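Long-range contacts in USG-1 protein homolog (Pseudomonas aeruginosa, PDB 2HJS), which is a probable dimeric oxidoreductase of the aspartate-semialdehyde dehydrogenase family, thought to bind NAD and act on aldehyde or oxo groups, its exact substrate being uncertain: residues S212-A220 with G231-Q239; L149-A158 with L248-V258. All coordinates share one frame; numbering follows the deposited sequence. Where two conformers were deposited one is given.

Contact 1: S212-A220 with G231-Q239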
loop_
_atom_site.group_PDB
_atom_site.type_symbol
_atom_site.label_atom_id
_atom_site.label_comp_id
_atom_site.label_asym_id
_atom_site.label_seq_id
_atom_site.Cartn_x
_atom_site.Cartn_y
_atom_site.Cartn_z
ATOM N N SER A 212 -11.126 -11.076 -1.527
ATOM C CA SER A 212 -10.446 -11.825 -2.587
ATOM C C SER A 212 -9.969 -13.166 -2.031
ATOM O O SER A 212 -9.952 -13.373 -0.811
ATOM C CB SER A 212 -9.282 -11.008 -3.149
ATOM O OG SER A 212 -8.207 -11.012 -2.225
ATOM N N ALA A 213 -9.589 -14.079 -2.923
ATOM C CA ALA A 213 -9.115 -15.384 -2.539
ATOM C C ALA A 213 -7.865 -15.329 -1.666
ATOM O O ALA A 213 -7.759 -16.075 -0.679
ATOM C CB ALA A 213 -8.886 -16.317 -3.812
ATOM N N ILE A 214 -6.906 -14.481 -2.031
ATOM C CA ILE A 214 -5.681 -14.376 -1.229
ATOM C C ILE A 214 -5.980 -13.823 0.179
ATOM O O ILE A 214 -5.392 -14.259 1.148
ATOM C CB ILE A 214 -4.533 -13.594 -1.976
ATOM C CG1 ILE A 214 -3.217 -13.681 -1.194
ATOM C CG2 ILE A 214 -4.881 -12.127 -2.188
ATOM C CD1 ILE A 214 -2.721 -15.090 -0.979
ATOM N N GLU A 215 -6.918 -12.896 0.275
ATOM C CA GLU A 215 -7.350 -12.319 1.557
ATOM C C GLU A 215 -8.008 -13.368 2.487
ATOM O O GLU A 215 -7.744 -13.390 3.699
ATOM C CB GLU A 215 -8.309 -11.162 1.296
ATOM C CG GLU A 215 -7.592 -9.896 0.898
ATOM C CD GLU A 215 -8.491 -8.838 0.264
ATOM O OE1 GLU A 215 -9.755 -8.985 0.257
ATOM O OE2 GLU A 215 -7.924 -7.834 -0.240
ATOM N N ARG A 216 -8.879 -14.195 1.901
ATOM C CA ARG A 216 -9.482 -15.352 2.559
ATOM C C ARG A 216 -8.415 -16.306 3.054
ATOM O O ARG A 216 -8.455 -16.760 4.205
ATOM C CB ARG A 216 -10.396 -16.087 1.576
ATOM C CG ARG A 216 -11.878 -15.908 1.843
ATOM C CD ARG A 216 -12.730 -15.747 0.587
ATOM N NE ARG A 216 -12.512 -16.721 -0.494
ATOM C CZ ARG A 216 -12.579 -16.389 -1.784
ATOM N NH1 ARG A 216 -12.839 -15.132 -2.145
ATOM N NH2 ARG A 216 -12.385 -17.289 -2.713
ATOM N N ARG A 217 -7.463 -16.616 2.178
ATOM C CA ARG A 217 -6.390 -17.548 2.513
ATOM C C ARG A 217 -5.534 -17.036 3.672
ATOM O O ARG A 217 -5.257 -17.768 4.631
ATOM C CB ARG A 217 -5.525 -17.881 1.300
ATOM C CG ARG A 217 -4.572 -19.025 1.606
ATOM C CD ARG A 217 -3.625 -19.368 0.467
ATOM N NE ARG A 217 -2.639 -20.345 0.920
ATOM C CZ ARG A 217 -1.670 -20.855 0.160
ATOM N NH1 ARG A 217 -1.541 -20.479 -1.106
ATOM N NH2 ARG A 217 -0.820 -21.724 0.671
ATOM N N ILE A 218 -5.115 -15.777 3.581
ATOM C CA ILE A 218 -4.276 -15.179 4.603
ATOM C C ILE A 218 -5.028 -15.215 5.932
ATOM O O ILE A 218 -4.475 -15.617 6.970
ATOM C CB ILE A 218 -3.896 -13.718 4.238
ATOM C CG1 ILE A 218 -2.879 -13.692 3.103
ATOM C CG2 ILE A 218 -3.351 -12.990 5.446
ATOM C CD1 ILE A 218 -2.859 -12.376 2.334
ATOM N N PHE A 219 -6.290 -14.815 5.884
ATOM C CA PHE A 219 -7.125 -14.807 7.061
ATOM C C PHE A 219 -7.232 -16.206 7.691
ATOM O O PHE A 219 -7.009 -16.340 8.883
ATOM C CB PHE A 219 -8.519 -14.260 6.714
ATOM C CG PHE A 219 -9.457 -14.151 7.899
ATOM C CD1 PHE A 219 -9.502 -12.984 8.663
ATOM C CD2 PHE A 219 -10.286 -15.200 8.239
ATOM C CE1 PHE A 219 -10.363 -12.863 9.747
ATOM C CE2 PHE A 219 -11.157 -15.101 9.334
ATOM C CZ PHE A 219 -11.190 -13.926 10.089
ATOM N N ALA A 220 -7.580 -17.227 6.902
ATOM C CA ALA A 220 -7.730 -18.587 7.424
ATOM C C ALA A 220 -6.433 -19.114 8.023
ATOM O O ALA A 220 -6.446 -19.793 9.056
ATOM C CB ALA A 220 -8.231 -19.546 6.330
ATOM N N GLY A 231 -6.561 -10.833 18.276
ATOM C CA GLY A 231 -7.956 -10.513 18.023
ATOM C C GLY A 231 -8.249 -10.466 16.533
ATOM O O GLY A 231 -7.437 -10.901 15.716
ATOM N N PRO A 232 -9.393 -9.883 16.161
ATOM C CA PRO A 232 -9.800 -9.857 14.756
ATOM C C PRO A 232 -8.661 -9.376 13.820
ATOM O O PRO A 232 -7.995 -8.368 14.113
ATOM C CB PRO A 232 -10.936 -8.838 14.746
ATOM C CG PRO A 232 -11.446 -8.814 16.152
ATOM C CD PRO A 232 -10.329 -9.169 17.044
ATOM N N LEU A 233 -8.421 -10.125 12.745
ATOM C CA LEU A 233 -7.548 -9.712 11.660
ATOM C C LEU A 233 -8.336 -8.969 10.564
ATOM O O LEU A 233 -9.375 -9.439 10.129
ATOM C CB LEU A 233 -6.969 -10.942 11.012
ATOM C CG LEU A 233 -5.630 -10.908 10.280
ATOM C CD1 LEU A 233 -5.662 -11.860 9.057
ATOM C CD2 LEU A 233 -5.116 -9.550 9.886
ATOM N N ASN A 234 -7.816 -7.845 10.087
ATOM C CA ASN A 234 -8.381 -7.199 8.909
ATOM C C ASN A 234 -7.308 -7.113 7.819
ATOM O O ASN A 234 -6.225 -6.583 8.067
ATOM C CB ASN A 234 -8.957 -5.827 9.293
ATOM C CG ASN A 234 -9.638 -5.127 8.138
ATOM O OD1 ASN A 234 -8.975 -4.594 7.242
ATOM N ND2 ASN A 234 -10.974 -5.066 8.181
ATOM N N VAL A 235 -7.600 -7.690 6.640
ATOM C CA VAL A 235 -6.609 -7.868 5.560
ATOM C C VAL A 235 -7.060 -7.208 4.280
ATOM O O VAL A 235 -8.137 -7.513 3.802
ATOM C CB VAL A 235 -6.464 -9.329 5.074
ATOM C CG1 VAL A 235 -5.123 -9.515 4.333
ATOM C CG2 VAL A 235 -6.613 -10.293 6.156
ATOM N N THR A 236 -6.192 -6.379 3.702
ATOM C CA THR A 236 -6.348 -5.868 2.365
ATOM C C THR A 236 -5.096 -6.234 1.573
ATOM O O THR A 236 -3.975 -5.920 1.991
ATOM C CB THR A 236 -6.517 -4.341 2.383
ATOM O OG1 THR A 236 -7.594 -4.017 3.273
ATOM C CG2 THR A 236 -6.841 -3.806 0.991
ATOM N N CYS A 237 -5.282 -6.905 0.441
ATOM C CA CYS A 237 -4.165 -7.138 -0.474
ATOM C C CYS A 237 -4.309 -6.301 -1.728
ATOM O O CYS A 237 -5.287 -6.421 -2.473
ATOM C CB CYS A 237 -4.018 -8.616 -0.836
ATOM S SG CYS A 237 -3.585 -9.601 0.598
ATOM N N ILE A 238 -3.299 -5.481 -1.962
ATOM C CA ILE A 238 -3.259 -4.561 -3.079
ATOM C C ILE A 238 -2.213 -5.090 -4.048
ATOM O O ILE A 238 -1.227 -5.701 -3.630
ATOM C CB ILE A 238 -2.848 -3.166 -2.548
ATOM C CG1 ILE A 238 -4.013 -2.553 -1.795
ATOM C CG2 ILE A 238 -2.373 -2.212 -3.647
ATOM C CD1 ILE A 238 -3.479 -1.503 -0.811
ATOM N N GLN A 239 -2.433 -4.870 -5.338
ATOM C CA GLN A 239 -1.449 -5.254 -6.344
ATOM C C GLN A 239 -0.586 -4.040 -6.722
ATOM O O GLN A 239 -1.110 -3.059 -7.254
ATOM C CB GLN A 239 -2.167 -5.742 -7.595
ATOM C CG GLN A 239 -1.223 -6.241 -8.654
ATOM C CD GLN A 239 -0.916 -7.665 -8.432
ATOM O OE1 GLN A 239 -1.762 -8.533 -8.676
ATOM N NE2 GLN A 239 0.286 -7.944 -7.920
HETATM O O HOH W 1 -6.990 -8.573 -2.703
HETATM O O HOH W 2 -10.785 -8.734 2.817
#
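E215 reaches from helix 213-220 to the backbone of strand 233-239. Its CB starts out along the flank of the helix. CG sits beside the backbone N (chi1 -79°) and the chain then runs extended, which carries the carboxylate across to the strand. CG lies 4.0 Å from C237 SG and also passes near V235 CG1. CD comes close to V235 O. OE2 accepts from C237 N at 2.9 Å, in a nearly straight bond on its anti side. Water 1 donates to OE2 and to C237 O, and accepts from S212 OG. OE1 turns back to its own helix and takes S212 N at 3.1 Å, from above the carboxylate plane. Water 2 joins OE1 to V235 O. OE1 also forms a salt bridge with R298 of the second subunit.

S212 is the N-cap, and with E215 it forms a capping box. The return bond from E215 N to S212 OG is weak. The helix runs roughly antiparallel to the strand, at 142°, and lies against one face of 233-239, the outermost strand of this sheet within the chain.

Apolar side chains fill in beside this. I218 CD1 presses on C237 SG at 3.4 Å, while its CG2 faces V235 CG1 at 4.1 Å. I214 CG2 meets C237 CB at 3.9 Å. Further along, the F219 ring turns an edge to L233 O, which lies near the ring plane, 3.6 Å from F219 CE1. F219 CD1 also lies near L233 CB, and Q303 of the second subunit packs on F219.

Contact 2: L149-A158 with L248-V258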
loop_
_atom_site.group_PDB
_atom_site.type_symbol
_atom_site.label_atom_id
_atom_site.label_comp_id
_atom_site.label_asym_id
_atom_site.label_seq_id
_atom_site.Cartn_x
_atom_site.Cartn_y
_atom_site.Cartn_z
ATOM N N LEU A 149 3.365 -8.808 23.769
ATOM C CA LEU A 149 2.245 -7.933 23.427
ATOM C C LEU A 149 0.923 -8.671 23.481
ATOM O O LEU A 149 0.825 -9.814 23.044
ATOM C CB LEU A 149 2.418 -7.367 22.014
ATOM C CG LEU A 149 3.682 -6.570 21.709
ATOM C CD1 LEU A 149 3.627 -6.038 20.305
ATOM C CD2 LEU A 149 3.908 -5.432 22.718
ATOM N N ASP A 150 -0.101 -7.997 23.997
ATOM C CA ASP A 150 -1.467 -8.516 23.958
ATOM C C ASP A 150 -2.229 -7.802 22.843
ATOM O O ASP A 150 -2.765 -6.705 23.021
ATOM C CB ASP A 150 -2.155 -8.372 25.327
ATOM C CG ASP A 150 -3.600 -8.899 25.335
ATOM O OD1 ASP A 150 -4.079 -9.463 24.315
ATOM O OD2 ASP A 150 -4.262 -8.740 26.390
ATOM N N CYS A 151 -2.275 -8.449 21.690
ATOM C CA CYS A 151 -2.838 -7.858 20.508
ATOM C C CYS A 151 -4.363 -8.035 20.417
ATOM O O CYS A 151 -4.862 -9.153 20.272
ATOM C CB CYS A 151 -2.156 -8.428 19.267
ATOM S SG CYS A 151 -2.757 -7.647 17.801
ATOM N N ARG A 152 -5.079 -6.916 20.468
ATOM C CA ARG A 152 -6.542 -6.889 20.431
ATOM C C ARG A 152 -7.141 -6.696 19.033
ATOM O O ARG A 152 -8.272 -7.092 18.801
ATOM C CB ARG A 152 -7.061 -5.787 21.372
ATOM C CG ARG A 152 -6.697 -6.027 22.842
ATOM C CD ARG A 152 -7.474 -7.228 23.370
ATOM N NE ARG A 152 -6.963 -7.776 24.629
ATOM C CZ ARG A 152 -7.317 -7.340 25.844
ATOM N NH1 ARG A 152 -8.170 -6.313 25.985
ATOM N NH2 ARG A 152 -6.800 -7.922 26.931
ATOM N N GLN A 153 -6.402 -6.062 18.123
ATOM C CA GLN A 153 -6.853 -5.839 16.733
ATOM C C GLN A 153 -5.599 -5.839 15.869
ATOM O O GLN A 153 -4.598 -5.249 16.237
ATOM C CB GLN A 153 -7.564 -4.480 16.511
ATOM C CG GLN A 153 -8.838 -4.149 17.313
ATOM C CD GLN A 153 -10.123 -4.829 16.801
ATOM O OE1 GLN A 153 -10.183 -5.340 15.673
ATOM N NE2 GLN A 153 -11.162 -4.840 17.648
ATOM N N LEU A 154 -5.677 -6.454 14.706
ATOM C CA LEU A 154 -4.552 -6.535 13.804
ATOM C C LEU A 154 -5.004 -6.040 12.439
ATOM O O LEU A 154 -5.920 -6.603 11.859
ATOM C CB LEU A 154 -4.073 -7.985 13.731
ATOM C CG LEU A 154 -2.902 -8.358 12.831
ATOM C CD1 LEU A 154 -1.703 -7.559 13.207
ATOM C CD2 LEU A 154 -2.603 -9.851 13.005
ATOM N N ASN A 155 -4.384 -4.971 11.956
ATOM C CA ASN A 155 -4.656 -4.477 10.615
ATOM C C ASN A 155 -3.466 -4.754 9.705
ATOM O O ASN A 155 -2.329 -4.460 10.055
ATOM C CB ASN A 155 -4.997 -2.997 10.613
ATOM C CG ASN A 155 -5.631 -2.544 9.285
ATOM O OD1 ASN A 155 -4.931 -2.214 8.301
ATOM N ND2 ASN A 155 -6.940 -2.545 9.247
ATOM N N LEU A 156 -3.746 -5.370 8.561
ATOM C CA LEU A 156 -2.734 -5.632 7.552
ATOM C C LEU A 156 -3.134 -5.022 6.215
ATOM O O LEU A 156 -4.222 -5.280 5.706
ATOM C CB LEU A 156 -2.506 -7.134 7.399
ATOM C CG LEU A 156 -1.691 -7.622 6.198
ATOM C CD1 LEU A 156 -0.194 -7.188 6.272
ATOM C CD2 LEU A 156 -1.808 -9.139 6.099
ATOM N N THR A 157 -2.253 -4.194 5.658
ATOM C CA THR A 157 -2.356 -3.801 4.258
ATOM C C THR A 157 -1.149 -4.412 3.550
ATOM O O THR A 157 -0.016 -4.010 3.789
ATOM C CB THR A 157 -2.336 -2.277 4.065
ATOM O OG1 THR A 157 -3.413 -1.690 4.802
ATOM C CG2 THR A 157 -2.485 -1.914 2.583
ATOM N N ALA A 158 -1.390 -5.377 2.677
ATOM C CA ALA A 158 -0.305 -6.058 2.006
ATOM C C ALA A 158 -0.183 -5.561 0.581
ATOM O O ALA A 158 -1.156 -5.612 -0.167
ATOM C CB ALA A 158 -0.552 -7.570 2.023
ATOM N N LEU A 248 4.580 -5.235 3.598
ATOM C CA LEU A 248 3.419 -5.273 4.483
ATOM C C LEU A 248 3.418 -4.095 5.448
ATOM O O LEU A 248 4.436 -3.810 6.063
ATOM C CB LEU A 248 3.397 -6.572 5.306
ATOM C CG LEU A 248 3.670 -7.908 4.587
ATOM C CD1 LEU A 248 3.553 -9.061 5.583
ATOM C CD2 LEU A 248 2.691 -8.097 3.426
ATOM N N SER A 249 2.272 -3.433 5.582
ATOM C CA SER A 249 2.099 -2.416 6.600
ATOM C C SER A 249 1.108 -2.936 7.640
ATOM O O SER A 249 -0.048 -3.218 7.344
ATOM C CB SER A 249 1.624 -1.105 5.976
ATOM O OG SER A 249 1.362 -0.175 7.008
ATOM N N VAL A 250 1.601 -3.089 8.864
ATOM C CA VAL A 250 0.865 -3.735 9.943
ATOM C C VAL A 250 0.600 -2.724 11.058
ATOM O O VAL A 250 1.474 -1.930 11.380
ATOM C CB VAL A 250 1.689 -4.946 10.478
ATOM C CG1 VAL A 250 0.973 -5.663 11.635
ATOM C CG2 VAL A 250 2.013 -5.965 9.326
ATOM N N THR A 251 -0.611 -2.735 11.622
ATOM C CA THR A 251 -0.939 -1.982 12.845
ATOM C C THR A 251 -1.480 -2.943 13.887
ATOM O O THR A 251 -2.453 -3.660 13.634
ATOM C CB THR A 251 -2.014 -0.921 12.612
ATOM O OG1 THR A 251 -1.685 -0.187 11.441
ATOM C CG2 THR A 251 -2.106 0.058 13.801
ATOM N N LEU A 252 -0.841 -2.983 15.046
ATOM C CA LEU A 252 -1.347 -3.764 16.153
ATOM C C LEU A 252 -1.930 -2.844 17.200
ATOM O O LEU A 252 -1.282 -1.883 17.606
ATOM C CB LEU A 252 -0.229 -4.576 16.821
ATOM C CG LEU A 252 0.795 -5.328 15.970
ATOM C CD1 LEU A 252 1.646 -6.217 16.855
ATOM C CD2 LEU A 252 0.026 -6.167 15.022
ATOM N N GLN A 253 -3.154 -3.144 17.622
ATOM C CA GLN A 253 -3.779 -2.460 18.737
ATOM C C GLN A 253 -3.648 -3.365 19.946
ATOM O O GLN A 253 -4.207 -4.465 19.980
ATOM C CB GLN A 253 -5.247 -2.189 18.440
ATOM C CG GLN A 253 -5.972 -1.417 19.535
ATOM C CD GLN A 253 -5.675 0.061 19.492
ATOM O OE1 GLN A 253 -5.741 0.680 18.438
ATOM N NE2 GLN A 253 -5.340 0.637 20.642
ATOM N N CYS A 254 -2.891 -2.906 20.933
ATOM C CA CYS A 254 -2.602 -3.715 22.094
ATOM C C CYS A 254 -3.348 -3.280 23.332
ATOM O O CYS A 254 -3.924 -2.205 23.365
ATOM C CB CYS A 254 -1.103 -3.734 22.352
ATOM S SG CYS A 254 -0.220 -4.320 20.887
ATOM N N ALA A 255 -3.312 -4.134 24.353
ATOM C CA ALA A 255 -4.071 -3.916 25.570
ATOM C C ALA A 255 -3.422 -2.855 26.465
ATOM O O ALA A 255 -4.110 -2.166 27.198
ATOM C CB ALA A 255 -4.240 -5.245 26.329
ATOM N N GLU A 256 -2.096 -2.740 26.350
ATOM C CA GLU A 256 -1.243 -1.924 27.222
ATOM C C GLU A 256 -0.378 -1.021 26.320
ATOM O O GLU A 256 -0.139 -1.379 25.161
ATOM C CB GLU A 256 -0.325 -2.845 28.055
ATOM C CG GLU A 256 -1.012 -4.087 28.690
ATOM C CD GLU A 256 -0.090 -5.316 28.791
ATOM O OE1 GLU A 256 -0.363 -6.334 28.096
ATOM O OE2 GLU A 256 0.905 -5.266 29.559
ATOM N N PRO A 257 0.069 0.162 26.825
ATOM C CA PRO A 257 1.089 0.912 26.059
ATOM C C PRO A 257 2.285 0.033 25.650
ATOM O O PRO A 257 2.821 -0.721 26.470
ATOM C CB PRO A 257 1.528 2.004 27.035
ATOM C CG PRO A 257 0.298 2.247 27.893
ATOM C CD PRO A 257 -0.337 0.893 28.053
ATOM N N VAL A 258 2.672 0.106 24.381
ATOM C CA VAL A 258 3.716 -0.765 23.839
ATOM C C VAL A 258 5.105 -0.255 24.206
ATOM O O VAL A 258 5.419 0.918 24.001
ATOM C CB VAL A 258 3.585 -0.915 22.298
ATOM C CG1 VAL A 258 4.665 -1.819 21.743
ATOM C CG2 VAL A 258 2.229 -1.481 21.924
HETATM O O HOH W 3 -0.267 -5.573 25.370
#
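Strands 153-158 and 248-254 pair antiparallel through their backbones. The hydrogen-bonded pairs are Q153 with Q253, N155 with T251 and T157 with S249. Q253 N to Q153 O measures 2.9 Å and is almost straight. Between C151 and Q153 the register shifts by one residue. R152 and Q153 together stand opposite the single residue Q253, a classic beta bulge. Q253 O accepts from R152 N at 2.6 Å and from Q153 N at a longer 3.3 Å. Past the bulge C151 pairs with C254, and A255 N donates to D150 O.

Polar side chains gather at this end. R152 NH2 and D150 OD2 form a salt bridge of 2.7 Å, the carboxylate being met on its syn side. The R152 chain bends at chi2 (-69°), which folds the guanidinium back beside D150. A255 CB sits over one face of that guanidinium. Water 3 links D150 N to E256 OE1.

Apolar contacts line the face with L154, L156, L248, V250 and L252. L154 packs obliquely against V250. L156 CD1 touches both L248 CB, at 3.8 Å, and V250 CG2. A158 CB touches L248 CD2 at 3.6 Å. At the other end L149 splits its branches: CD1 meets L252 CD1, and CD2 meets V258 CG1 at 3.8 Å.

The other face, with N155, T157, S249 and T251, turns to the second subunit. There T157 OG1 hydrogen-bonds to T157 OG1 of the second subunit, and T251 lies against N155 of that chain. In the sheet, strand 233-239 flanks 151-160 and strand 308-315 flanks 246-254, while L138 and L142 of helix 133-145 pack on the apolar face.

How the contacts relate
Contact 1 and contact 2 belong to the same sheet of the dimerisation domain, and their centres lie 15 Å apart. Strand 151-160 joins them: it pairs with 233-239 along one edge and with 246-254 along the other. Probable hydrogen bonds run from A158 N to T236 O at 2.7 Å and from I238 N to A158 O at 2.8 Å. At the other end P232 CD packs on R152 O at 3.4 Å, beside the bulge. Both segments of contact 1 fall between the two segments of contact 2 in the sequence. Both contacts touch the second subunit, and T236 of contact 1 packs on S249 of the second subunit.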